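Local coordinates for protein EvdMO1 (Micromonospora carbonacea, PDB 5T39) that binds S-adenosyl-L-homocysteine in a Rossmann-like methyltransferase domain and probably transfers a methyl group from S-adenosylmethionine during everninomicin biosynthesis, at residues L34-V38 / R112-V117; L163-A167 / A224-F230; S170-Y174 / V250-R254. One frame throughout, in Å; residues are numbered along the deposited sequence.

Contact 1. Residues L34-V38 / R112-V117; sequences LEPWV and RRAEFV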
ATOM      1  N   LEU A  34      20.970   6.119   1.892  1.00  9.12           N
ATOM      2  CA  LEU A  34      19.511   6.152   1.900  1.00  9.74           C
ATOM      3  C   LEU A  34      18.910   6.281   3.299  1.00  9.82           C
ATOM      4  O   LEU A  34      17.692   6.447   3.414  1.00 10.36           O
ATOM      5  CB  LEU A  34      18.982   4.898   1.199  1.00  9.92           C
ATOM      6  CG  LEU A  34      19.221   4.852  -0.312  1.00 10.78           C
ATOM      7  CD1 LEU A  34      19.025   3.429  -0.818  1.00 10.96           C
ATOM      8  CD2 LEU A  34      18.305   5.811  -1.048  1.00 12.65           C
ATOM      9  N   GLU A  35      19.715   6.232   4.357  1.00  9.37           N
ATOM     10  CA  GLU A  35      19.169   6.395   5.700  1.00  8.99           C
ATOM     11  C   GLU A  35      18.560   7.787   5.851  1.00  9.68           C
ATOM     12  O   GLU A  35      19.065   8.755   5.274  1.00 11.41           O
ATOM     13  CB  GLU A  35      20.254   6.191   6.754  1.00  9.30           C
ATOM     14  CG  GLU A  35      20.804   4.769   6.770  1.00 10.04           C
ATOM     15  CD  GLU A  35      21.479   4.374   8.066  1.00 12.15           C
ATOM     16  OE1 GLU A  35      22.713   4.174   8.034  1.00 15.20           O
ATOM     17  OE2 GLU A  35      20.782   4.199   9.091  1.00 12.49           O
ATOM     18  N   PRO A  36      17.508   7.938   6.667  1.00  8.77           N
ATOM     19  CA  PRO A  36      16.924   6.911   7.536  1.00  8.37           C
ATOM     20  C   PRO A  36      15.888   6.042   6.828  1.00  8.66           C
ATOM     21  O   PRO A  36      15.000   6.552   6.129  1.00 10.46           O
ATOM     22  CB  PRO A  36      16.245   7.733   8.635  1.00  9.05           C
ATOM     23  CG  PRO A  36      15.848   9.007   7.937  1.00  9.90           C
ATOM     24  CD  PRO A  36      16.975   9.279   6.970  1.00  9.96           C
ATOM     25  N   TRP A  37      15.981   4.738   7.060  1.00  8.03           N
ATOM     26  CA  TRP A  37      14.978   3.792   6.607  1.00  8.13           C
ATOM     27  C   TRP A  37      13.826   3.705   7.598  1.00  8.63           C
ATOM     28  O   TRP A  37      13.983   3.938   8.802  1.00  9.55           O
ATOM     29  CB  TRP A  37      15.586   2.396   6.461  1.00  8.38           C
ATOM     30  CG  TRP A  37      16.593   2.266   5.342  1.00  8.28           C
ATOM     31  CD1 TRP A  37      17.845   2.826   5.268  1.00  8.58           C
ATOM     32  CD2 TRP A  37      16.425   1.505   4.145  1.00  7.79           C
ATOM     33  NE1 TRP A  37      18.450   2.465   4.090  1.00  8.25           N
ATOM     34  CE2 TRP A  37      17.605   1.646   3.389  1.00  8.14           C
ATOM     35  CE3 TRP A  37      15.394   0.701   3.648  1.00  8.25           C
ATOM     36  CZ2 TRP A  37      17.761   1.035   2.158  1.00  8.64           C
ATOM     37  CZ3 TRP A  37      15.558   0.092   2.442  1.00  8.89           C
ATOM     38  CH2 TRP A  37      16.722   0.267   1.698  1.00  8.85           C
ATOM     39  N   VAL A  38      12.664   3.315   7.077  1.00  8.86           N
ATOM     40  CA  VAL A  38      11.480   3.068   7.892  1.00  9.61           C
ATOM     41  C   VAL A  38      11.467   1.646   8.409  1.00 10.09           C
ATOM     42  O   VAL A  38      11.167   1.402   9.579  1.00 11.45           O
ATOM     43  CB  VAL A  38      10.203   3.380   7.084  1.00 10.22           C
ATOM     44  CG1 VAL A  38       8.946   2.992   7.868  1.00 11.08           C
ATOM     45  CG2 VAL A  38      10.167   4.836   6.707  1.00 11.03           C
ATOM     46  N   ARG A 112      13.214   5.933  -3.750  1.00  8.36           N
ATOM     47  CA  ARG A 112      14.621   5.631  -4.001  1.00  9.00           C
ATOM     48  C   ARG A 112      15.074   4.402  -3.229  1.00  8.10           C
ATOM     49  O   ARG A 112      15.875   3.607  -3.735  1.00  8.61           O
ATOM     50  CB  ARG A 112      15.506   6.820  -3.652  1.00 10.69           C
ATOM     51  CG  ARG A 112      15.297   8.045  -4.520  1.00 13.12           C
ATOM     52  CD  ARG A 112      15.275   7.764  -6.018  1.00 18.03           C
ATOM     53  NE  ARG A 112      14.847   8.959  -6.738  1.00 21.55           N
ATOM     54  CZ  ARG A 112      14.133   8.958  -7.858  1.00 22.78           C
ATOM     55  NH1 ARG A 112      13.747   7.818  -8.412  1.00 22.47           N
ATOM     56  NH2 ARG A 112      13.792  10.108  -8.426  1.00 23.71           N
ATOM     57  N   ARG A 113      14.591   4.238  -1.999  1.00  7.97           N
ATOM     58  CA  ARG A 113      14.852   3.017  -1.247  1.00  8.50           C
ATOM     59  C   ARG A 113      14.306   1.786  -1.932  1.00  8.36           C
ATOM     60  O   ARG A 113      14.986   0.765  -2.070  1.00  8.44           O
ATOM     61  CB  ARG A 113      14.514   3.092   0.238  1.00  9.11           C
ATOM     62  CG  ARG A 113      14.999   4.314   0.907  1.00  9.34           C
ATOM     63  CD  ARG A 113      15.005   4.186   2.430  1.00 10.01           C
ATOM     64  NE  ARG A 113      14.976   5.537   2.949  1.00 11.54           N
ATOM     65  CZ  ARG A 113      13.873   6.239   3.203  1.00 12.03           C
ATOM     66  NH1 ARG A 113      12.679   5.666   3.183  1.00 12.07           N
ATOM     67  NH2 ARG A 113      13.980   7.509   3.524  1.00 13.67           N
ATOM     68  N   ALA A 114      13.040   1.860  -2.342  1.00  7.95           N
ATOM     69  CA  ALA A 114      12.400   0.738  -3.016  1.00  8.05           C
ATOM     70  C   ALA A 114      13.139   0.370  -4.296  1.00  8.15           C
ATOM     71  O   ALA A 114      13.323  -0.812  -4.591  1.00  8.47           O
ATOM     72  CB  ALA A 114      10.938   1.076  -3.308  1.00  8.13           C
ATOM     73  N   GLU A 115      13.585   1.366  -5.066  1.00  8.12           N
ATOM     74  CA  GLU A 115      14.320   1.083  -6.299  1.00  8.68           C
ATOM     75  C   GLU A 115      15.630   0.368  -5.997  1.00  8.85           C
ATOM     76  O   GLU A 115      16.018  -0.559  -6.710  1.00  9.81           O
ATOM     77  CB  GLU A 115      14.590   2.384  -7.059  1.00  9.54           C
ATOM     78  CG  GLU A 115      13.353   2.989  -7.698  1.00 10.61           C
ATOM     79  CD  GLU A 115      13.584   4.359  -8.309  1.00 13.13           C
ATOM     80  OE1 GLU A 115      14.338   5.171  -7.739  1.00 14.23           O
ATOM     81  OE2 GLU A 115      12.988   4.639  -9.368  1.00 15.96           O
ATOM     82  N   PHE A 116      16.326   0.784  -4.940  1.00  8.72           N
ATOM     83  CA  PHE A 116      17.547   0.107  -4.520  1.00  8.82           C
ATOM     84  C   PHE A 116      17.256  -1.342  -4.138  1.00  8.87           C
ATOM     85  O   PHE A 116      17.973  -2.260  -4.549  1.00  9.40           O
ATOM     86  CB  PHE A 116      18.146   0.900  -3.356  1.00  8.63           C
ATOM     87  CG  PHE A 116      19.225   0.197  -2.584  1.00  8.70           C
ATOM     88  CD1 PHE A 116      20.461  -0.069  -3.148  1.00  9.36           C
ATOM     89  CD2 PHE A 116      19.013  -0.154  -1.264  1.00  9.83           C
ATOM     90  CE1 PHE A 116      21.464  -0.667  -2.393  1.00  9.34           C
ATOM     91  CE2 PHE A 116      20.000  -0.745  -0.513  1.00 10.31           C
ATOM     92  CZ  PHE A 116      21.222  -1.007  -1.072  1.00  9.77           C
ATOM     93  N   VAL A 117      16.194  -1.568  -3.359  1.00  8.70           N
ATOM     94  CA  VAL A 117      15.824  -2.927  -2.972  1.00  9.44           C
ATOM     95  C   VAL A 117      15.625  -3.799  -4.208  1.00  9.44           C
ATOM     96  O   VAL A 117      16.115  -4.936  -4.280  1.00 10.09           O
ATOM     97  CB  VAL A 117      14.578  -2.896  -2.065  1.00  9.85           C
ATOM     98  CG1 VAL A 117      14.002  -4.295  -1.841  1.00 10.72           C
ATOM     99  CG2 VAL A 117      14.915  -2.230  -0.734  1.00 10.20           C
TER
HETATM  100  O   HOH W   1      16.466   8.993   2.863  1.00 19.84           O
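Leu34 lays its side chain against the helix 108-121: CD2 rests on the CB of Arg112, CB and CD2 lie along CG of Arg113, and CD1 packs 3.6 Å from CD2 of Phe116. Its carbonyl does the polar work, for Arg113 NE donates to Leu34 O at 2.9 Å in a nearly straight bond (168°) lying close to the guanidinium plane. A water donates to the same oxygen and accepts from Arg113 NH2, so two donors grip this carbonyl. Pro36, which follows a cis peptide bond, sets its O over a face of the guanidinium; that oxygen and Arg113 NH2 are both bonded to Gln205. Trp37 then slides antiparallel to the arginine, whose extended chain (chi2 -164°, chi3 -158°) carries CD over the indole face, 3.7 Å from the centroid of the six-membered ring, a CH-pi contact. At the indole edge, Trp37 CH2 meets Phe116 CD2 at 3.8 Å and Val117 CG2 at 3.9 Å, while NE1 bonds to Ala31 O. Val38 only brushes Arg113 NH1, which forms a salt bridge with Glu86, itself the acceptor for Val38 N. The arrangement fastens an N-terminal loop to a helix of the Rossmann-like methyltransferase fold, near the bound S-adenosyl-L-homocysteine.

Contact 2. Residues L163-A167 / A224-F230; sequences LKDAA and ALENAGF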
ATOM      1  N   LEU A 163     -10.888   4.326  -3.605  1.00  7.76           N
ATOM      2  CA  LEU A 163     -11.535   3.062  -3.911  1.00  7.77           C
ATOM      3  C   LEU A 163     -12.133   3.074  -5.313  1.00  8.13           C
ATOM      4  O   LEU A 163     -12.041   2.081  -6.038  1.00  8.33           O
ATOM      5  CB  LEU A 163     -12.589   2.748  -2.852  1.00  8.64           C
ATOM      6  CG  LEU A 163     -12.044   2.594  -1.432  1.00  8.86           C
ATOM      7  CD1 LEU A 163     -13.184   2.415  -0.454  1.00  9.87           C
ATOM      8  CD2 LEU A 163     -11.043   1.450  -1.301  1.00 10.21           C
ATOM      9  N   LYS A 164     -12.753   4.191  -5.709  1.00  8.59           N
ATOM     10  CA  LYS A 164     -13.242   4.313  -7.080  1.00  9.35           C
ATOM     11  C   LYS A 164     -12.109   4.184  -8.084  1.00  9.83           C
ATOM     12  O   LYS A 164     -12.276   3.562  -9.140  1.00 10.62           O
ATOM     13  CB  LYS A 164     -13.939   5.649  -7.281  1.00 11.50           C
ATOM     14  CG  LYS A 164     -15.334   5.702  -6.753  1.00 14.77           C
ATOM     15  CD  LYS A 164     -15.995   7.039  -7.047  1.00 17.65           C
ATOM     16  CE  LYS A 164     -16.167   7.280  -8.541  1.00 20.44           C
ATOM     17  NZ  LYS A 164     -16.864   8.567  -8.833  1.00 22.07           N
ATOM     18  N   ASP A 165     -10.958   4.784  -7.790  1.00  9.59           N
ATOM     19  CA  ASP A 165      -9.822   4.687  -8.706  1.00 10.17           C
ATOM     20  C   ASP A 165      -9.341   3.254  -8.851  1.00  9.70           C
ATOM     21  O   ASP A 165      -9.005   2.819  -9.954  1.00 10.07           O
ATOM     22  CB  ASP A 165      -8.699   5.603  -8.235  1.00 11.93           C
ATOM     23  CG  ASP A 165      -8.865   7.007  -8.743  1.00 16.65           C
ATOM     24  OD1 ASP A 165      -9.353   7.150  -9.886  1.00 19.24           O
ATOM     25  OD2 ASP A 165      -8.509   7.958  -8.016  1.00 17.79           O
ATOM     26  N   ALA A 166      -9.314   2.497  -7.757  1.00  9.23           N
ATOM     27  CA  ALA A 166      -8.963   1.090  -7.866  1.00  8.96           C
ATOM     28  C   ALA A 166      -9.939   0.354  -8.775  1.00  8.84           C
ATOM     29  O   ALA A 166      -9.528  -0.461  -9.606  1.00  9.16           O
ATOM     30  CB  ALA A 166      -8.931   0.459  -6.478  1.00  9.54           C
ATOM     31  N   ALA A 167     -11.235   0.633  -8.628  1.00  8.73           N
ATOM     32  CA  ALA A 167     -12.253   0.008  -9.467  1.00  9.54           C
ATOM     33  C   ALA A 167     -12.131   0.421 -10.928  1.00  9.24           C
ATOM     34  O   ALA A 167     -12.563  -0.322 -11.816  1.00  9.67           O
ATOM     35  CB  ALA A 167     -13.655   0.339  -8.948  1.00 10.45           C
ATOM     36  N   ALA A 224     -18.632   2.945   0.799  1.00  8.91           N
ATOM     37  CA  ALA A 224     -17.686   3.433  -0.204  1.00  8.96           C
ATOM     38  C   ALA A 224     -17.164   2.292  -1.068  1.00  8.76           C
ATOM     39  O   ALA A 224     -16.991   2.450  -2.281  1.00  9.06           O
ATOM     40  CB  ALA A 224     -16.534   4.157   0.484  1.00  9.39           C
ATOM     41  N   LEU A 225     -16.925   1.125  -0.466  1.00  8.67           N
ATOM     42  CA  LEU A 225     -16.540  -0.045  -1.248  1.00  8.90           C
ATOM     43  C   LEU A 225     -17.639  -0.425  -2.221  1.00  9.49           C
ATOM     44  O   LEU A 225     -17.383  -0.626  -3.418  1.00  9.85           O
ATOM     45  CB  LEU A 225     -16.241  -1.217  -0.311  1.00  9.40           C
ATOM     46  CG  LEU A 225     -14.870  -1.156   0.341  1.00 10.14           C
ATOM     47  CD1 LEU A 225     -14.833  -2.036   1.567  1.00 11.05           C
ATOM     48  CD2 LEU A 225     -13.790  -1.556  -0.661  1.00 10.83           C
ATOM     49  N   GLU A 226     -18.878  -0.526  -1.717  0.57  9.77           N
ATOM     50  CA  GLU A 226     -20.027  -0.873  -2.552  0.57 10.97           C
ATOM     51  C   GLU A 226     -20.190   0.121  -3.694  0.57 10.44           C
ATOM     52  O   GLU A 226     -20.395  -0.266  -4.850  0.57 11.22           O
ATOM     53  CB  GLU A 226     -21.293  -0.897  -1.682  0.57 12.63           C
ATOM     54  CG  GLU A 226     -22.643  -1.000  -2.419  0.57 14.45           C
ATOM     55  CD  GLU A 226     -23.025  -2.412  -2.805  0.57 16.25           C
ATOM     56  OE1 GLU A 226     -24.034  -2.565  -3.524  0.57 17.78           O
ATOM     57  OE2 GLU A 226     -22.337  -3.365  -2.391  0.57 16.35           O
ATOM     58  N   ASN A 227     -20.105   1.412  -3.379  1.00  9.68           N
ATOM     59  CA  ASN A 227     -20.367   2.447  -4.365  1.00 10.28           C
ATOM     60  C   ASN A 227     -19.281   2.504  -5.426  1.00 10.25           C
ATOM     61  O   ASN A 227     -19.541   2.939  -6.553  1.00 12.82           O
ATOM     62  CB  ASN A 227     -20.520   3.793  -3.663  1.00 10.54           C
ATOM     63  CG  ASN A 227     -21.774   3.857  -2.805  1.00 12.05           C
ATOM     64  OD1 ASN A 227     -22.710   3.087  -3.012  1.00 13.39           O
ATOM     65  ND2 ASN A 227     -21.808   4.783  -1.856  1.00 12.43           N
ATOM     66  N   ALA A 228     -18.063   2.066  -5.091  1.00  9.14           N
ATOM     67  CA  ALA A 228     -17.002   1.960  -6.082  1.00 10.11           C
ATOM     68  C   ALA A 228     -17.214   0.780  -7.018  1.00 11.03           C
ATOM     69  O   ALA A 228     -16.603   0.741  -8.093  1.00 12.48           O
ATOM     70  CB  ALA A 228     -15.659   1.799  -5.385  1.00 10.23           C
ATOM     71  N   GLY A 229     -18.058  -0.178  -6.630  1.00 11.07           N
ATOM     72  CA  GLY A 229     -18.318  -1.371  -7.409  1.00 11.64           C
ATOM     73  C   GLY A 229     -17.856  -2.651  -6.759  1.00 11.01           C
ATOM     74  O   GLY A 229     -18.096  -3.721  -7.316  1.00 11.16           O
ATOM     75  N   PHE A 230     -17.198  -2.590  -5.606  1.00 10.65           N
ATOM     76  CA  PHE A 230     -16.750  -3.791  -4.903  1.00 10.74           C
ATOM     77  C   PHE A 230     -17.919  -4.301  -4.075  1.00 11.42           C
ATOM     78  O   PHE A 230     -18.037  -4.060  -2.872  1.00 12.93           O
ATOM     79  CB  PHE A 230     -15.515  -3.491  -4.064  1.00 11.25           C
ATOM     80  CG  PHE A 230     -14.340  -3.037  -4.876  1.00 10.84           C
ATOM     81  CD1 PHE A 230     -13.680  -3.921  -5.703  1.00 10.69           C
ATOM     82  CD2 PHE A 230     -13.883  -1.731  -4.804  1.00 11.48           C
ATOM     83  CE1 PHE A 230     -12.603  -3.520  -6.458  1.00 11.23           C
ATOM     84  CE2 PHE A 230     -12.798  -1.332  -5.550  1.00 12.15           C
ATOM     85  CZ  PHE A 230     -12.155  -2.228  -6.383  1.00 11.93           C
TER
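Leu163 reaches from helix 159-169 into the flank of helix 218-228, its CD1 lying 3.9 Å from CB of Ala224 and 4.0 Å from CD2 of Leu225. CG stands anti to the carbonyl carbon (chi1 -61°), and from there both methyls extend to Leu225, while the CB stays behind to meet the CB of Ala228. That alanine is the point of nearest backbone approach: its CA is 4.5 Å from the CA of Lys164, and its methyl group settles against the carbonyl of Leu163 and beside CG of Lys164. The small side chains of Ala228 and Ala167 let the backbones come this close, and the packing is tight where Ala167 CB meets Ala228 O, 3.1 Å away. The short axes approach to 8.9 Å and cross at -33°, running in broadly the same direction. Such packing of neighbouring helices over one face of the central sheet belongs to the alpha-beta-alpha sandwich of Rossmann-like methyltransferases, and here Leu163, Ala166 and Phe230 all rest on Ile173 of strand 172-180. Helix 218-228 ends in a Schellman motif, where Gly229, at a positive phi of 114°, turns the chain so that Phe230 N can bond to Leu225 O. Past this turn the phenyl ring of Phe230 points back at the first helix, and Leu163 O lies at the ring edge, 3.5 Å from CE2. CZ comes next to the backbone N of Ala167 and the CB of Ala166, and CE2 also meets the CB of Ala167. A serine in place of Phe230 would probably leave Ala166 and Ala167 without their aromatic neighbour and open a gap between the helix and Ile173. Farther out, the chain of Lys164 bends at chi3 and carries the amine away from the second helix.

Contact 3. Residues S170-Y174 / V250-R254; sequences SAGIY and VGRAR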
ATOM      1  N   SER A 170      -9.377  -2.260 -12.041  1.00  7.78           N
ATOM      2  CA  SER A 170      -9.350  -3.646 -11.590  1.00  8.31           C
ATOM      3  C   SER A 170     -10.691  -4.040 -10.992  1.00  8.92           C
ATOM      4  O   SER A 170     -11.468  -3.199 -10.537  1.00 10.67           O
ATOM      5  CB  SER A 170      -8.268  -3.828 -10.526  1.00  9.02           C
ATOM      6  OG  SER A 170      -8.095  -5.182 -10.161  1.00  9.92           O
ATOM      7  N   ALA A 171     -10.907  -5.348 -10.926  1.00  9.07           N
ATOM      8  CA  ALA A 171     -12.090  -5.911 -10.291  1.00 10.33           C
ATOM      9  C   ALA A 171     -11.790  -6.489  -8.920  1.00  9.12           C
ATOM     10  O   ALA A 171     -12.686  -7.080  -8.306  1.00 10.62           O
ATOM     11  CB  ALA A 171     -12.717  -6.986 -11.184  1.00 12.59           C
ATOM     12  N   GLY A 172     -10.565  -6.360  -8.427  1.00  8.27           N
ATOM     13  CA  GLY A 172     -10.222  -6.893  -7.129  1.00  8.38           C
ATOM     14  C   GLY A 172      -9.371  -5.932  -6.332  1.00  7.92           C
ATOM     15  O   GLY A 172      -8.474  -5.290  -6.883  1.00  8.35           O
ATOM     16  N   ILE A 173      -9.630  -5.842  -5.034  1.00  7.77           N
ATOM     17  CA  ILE A 173      -8.803  -5.048  -4.134  1.00  7.84           C
ATOM     18  C   ILE A 173      -8.548  -5.834  -2.859  1.00  7.73           C
ATOM     19  O   ILE A 173      -9.453  -6.464  -2.303  1.00  9.03           O
ATOM     20  CB  ILE A 173      -9.435  -3.667  -3.845  1.00  7.98           C
ATOM     21  CG1 ILE A 173      -8.454  -2.764  -3.073  1.00  8.40           C
ATOM     22  CG2 ILE A 173     -10.782  -3.802  -3.117  1.00  8.99           C
ATOM     23  CD1 ILE A 173      -8.934  -1.339  -2.939  1.00  9.69           C
ATOM     24  N   TYR A 174      -7.307  -5.797  -2.390  1.00  7.50           N
ATOM     25  CA  TYR A 174      -6.924  -6.279  -1.069  1.00  7.91           C
ATOM     26  C   TYR A 174      -6.663  -5.020  -0.263  1.00  7.54           C
ATOM     27  O   TYR A 174      -5.704  -4.294  -0.543  1.00  8.27           O
ATOM     28  CB  TYR A 174      -5.686  -7.160  -1.166  1.00  8.30           C
ATOM     29  CG  TYR A 174      -5.230  -7.801   0.119  1.00  9.09           C
ATOM     30  CD1 TYR A 174      -5.439  -9.150   0.358  1.00 10.25           C
ATOM     31  CD2 TYR A 174      -4.575  -7.060   1.092  1.00  9.25           C
ATOM     32  CE1 TYR A 174      -5.003  -9.748   1.522  1.00 10.81           C
ATOM     33  CE2 TYR A 174      -4.129  -7.654   2.256  1.00 10.40           C
ATOM     34  CZ  TYR A 174      -4.350  -9.000   2.459  1.00 11.06           C
ATOM     35  OH  TYR A 174      -3.923  -9.628   3.602  1.00 12.67           O
ATOM     36  N   VAL A 250     -11.123  -8.207   1.306  1.00  8.70           N
ATOM     37  CA  VAL A 250     -10.998  -8.412  -0.121  1.00  9.02           C
ATOM     38  C   VAL A 250     -12.295  -7.943  -0.757  1.00  8.96           C
ATOM     39  O   VAL A 250     -13.375  -8.431  -0.409  1.00 10.22           O
ATOM     40  CB  VAL A 250     -10.741  -9.888  -0.453  1.00 10.76           C
ATOM     41  CG1 VAL A 250     -10.650 -10.069  -1.954  1.00 12.62           C
ATOM     42  CG2 VAL A 250      -9.487 -10.389   0.242  1.00 12.22           C
ATOM     43  N   GLY A 251     -12.201  -6.982  -1.660  1.00  9.01           N
ATOM     44  CA  GLY A 251     -13.343  -6.501  -2.413  1.00  9.21           C
ATOM     45  C   GLY A 251     -13.282  -7.042  -3.829  1.00  9.21           C
ATOM     46  O   GLY A 251     -12.217  -7.049  -4.455  1.00  9.45           O
ATOM     47  N   ARG A 252     -14.432  -7.474  -4.327  1.00  8.90           N
ATOM     48  CA  ARG A 252     -14.538  -7.995  -5.675  1.00  9.11           C
ATOM     49  C   ARG A 252     -15.702  -7.334  -6.382  1.00  9.57           C
ATOM     50  O   ARG A 252     -16.818  -7.261  -5.850  1.00 10.98           O
ATOM     51  CB  ARG A 252     -14.704  -9.513  -5.665  1.00 10.37           C
ATOM     52  CG  ARG A 252     -13.505 -10.231  -5.074  1.00 11.81           C
ATOM     53  CD  ARG A 252     -13.720 -11.732  -5.050  1.00 13.80           C
ATOM     54  NE  ARG A 252     -12.534 -12.506  -4.671  1.00 16.01           N
ATOM     55  CZ  ARG A 252     -12.230 -12.886  -3.434  1.00 16.43           C
ATOM     56  NH1 ARG A 252     -13.004 -12.548  -2.407  1.00 17.34           N
ATOM     57  NH2 ARG A 252     -11.151 -13.628  -3.235  1.00 16.12           N
ATOM     58  N   ALA A 253     -15.427  -6.833  -7.568  1.00  9.66           N
ATOM     59  CA  ALA A 253     -16.403  -6.180  -8.414  1.00 12.47           C
ATOM     60  C   ALA A 253     -16.794  -7.102  -9.537  1.00 15.08           C
ATOM     61  O   ALA A 253     -16.108  -8.082  -9.836  1.00 16.87           O
ATOM     62  CB  ALA A 253     -15.795  -4.905  -9.008  1.00 14.10           C
ATOM     63  N   ARG A 254     -17.899  -6.755 -10.170  1.00 16.58           N
ATOM     64  CA  ARG A 254     -18.292  -7.423 -11.390  1.00 17.09           C
ATOM     65  C   ARG A 254     -17.342  -7.065 -12.517  1.00 17.10           C
ATOM     66  O   ARG A 254     -16.857  -7.972 -13.220  1.00 18.42           O
ATOM     67  CB  ARG A 254     -19.721  -7.036 -11.755  1.00 19.32           C
ATOM     68  CG  ARG A 254     -20.754  -7.765 -10.909  1.00 22.08           C
ATOM     69  CD  ARG A 254     -22.203  -7.361 -11.214  1.00 24.44           C
ATOM     70  NE  ARG A 254     -22.579  -7.483 -12.626  1.00 25.72           N
ATOM     71  CZ  ARG A 254     -22.879  -8.632 -13.234  1.00 27.07           C
ATOM     72  NH1 ARG A 254     -22.825  -9.776 -12.569  1.00 28.34           N
ATOM     73  NH2 ARG A 254     -23.217  -8.644 -14.518  1.00 27.19           N
ATOM     74  OXT ARG A 254     -17.102  -5.863 -12.708  1.00 16.79           O
TER
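Ile173 and Gly251 face each other at the tight centre of this pairing, joined by two backbone bonds, Ile173 N to Gly251 O and Gly251 N to Ile173 O, each 2.9 Å long. In the side chain of Ile173, CG1 is anti to the backbone N (chi1 -171°), which leaves CG2 between the N and the carbonyl carbon, against the N and CA of Gly251, 3.8 Å from that CA. A beta carbon on Gly251 would clash with that methyl, so the glycine makes room for it. Ile173 also packs on Phe230 and Cys149. The two flanking pairs, Gly172 with Arg252 and Tyr174 with Val250, are non-hydrogen-bonded, and there CA-H...O contacts bring Gly172 CA to 3.3 Å from Gly251 O. Strands 172-180 and 244-252 thus run antiparallel, at 170°; strand 244-252 is the one that runs against the rest, inserted between 172-180 and 232-239 in the 3-2-1-4-5-7-6 order of class I methyltransferases. On the opposite face from Ile173, Tyr174 and Val250 meet more loosely, CD1 of Tyr174 lying 4.2 Å from CG2 of Val250; both side chains also touch Leu236 and helix 62-72. Toward the C terminus the pairing reaches solvent but does not let go. Ala253 N still donates to Ala171 O at 2.8 Å, almost straight at 173°. Both alanines are partly exposed, with Ala171 CB 4.3 Å from Ala253 CB. Arg252, also partly exposed, extends its chain to Ala72 O and Glu234, with the CG1 of Val250 over a face of its guanidinium. Before the strand, Ser170 OG accepts from Gly172 N, forming an ST turn.

From the N terminus, contact 1 comes first: it closes a loop of 73 residues, bringing helix 108-121 back to the loop after helix 24-33, and is complete before the others begin. Contacts 2 and 3 then cross, since 163-167 and 170-174 follow one another in the chain before their partners 224-230 and 250-254 arrive in the same order. Their centres lie 8 Å apart, and they touch directly: Gly229 O packs 3.1 Å from CB of Ala253. Together they bind the C-terminal helix and strand to the sheet and its covering helix, whereas contact 1, its centre about 30 Å from either, lies on the opposite side of the chain's centre.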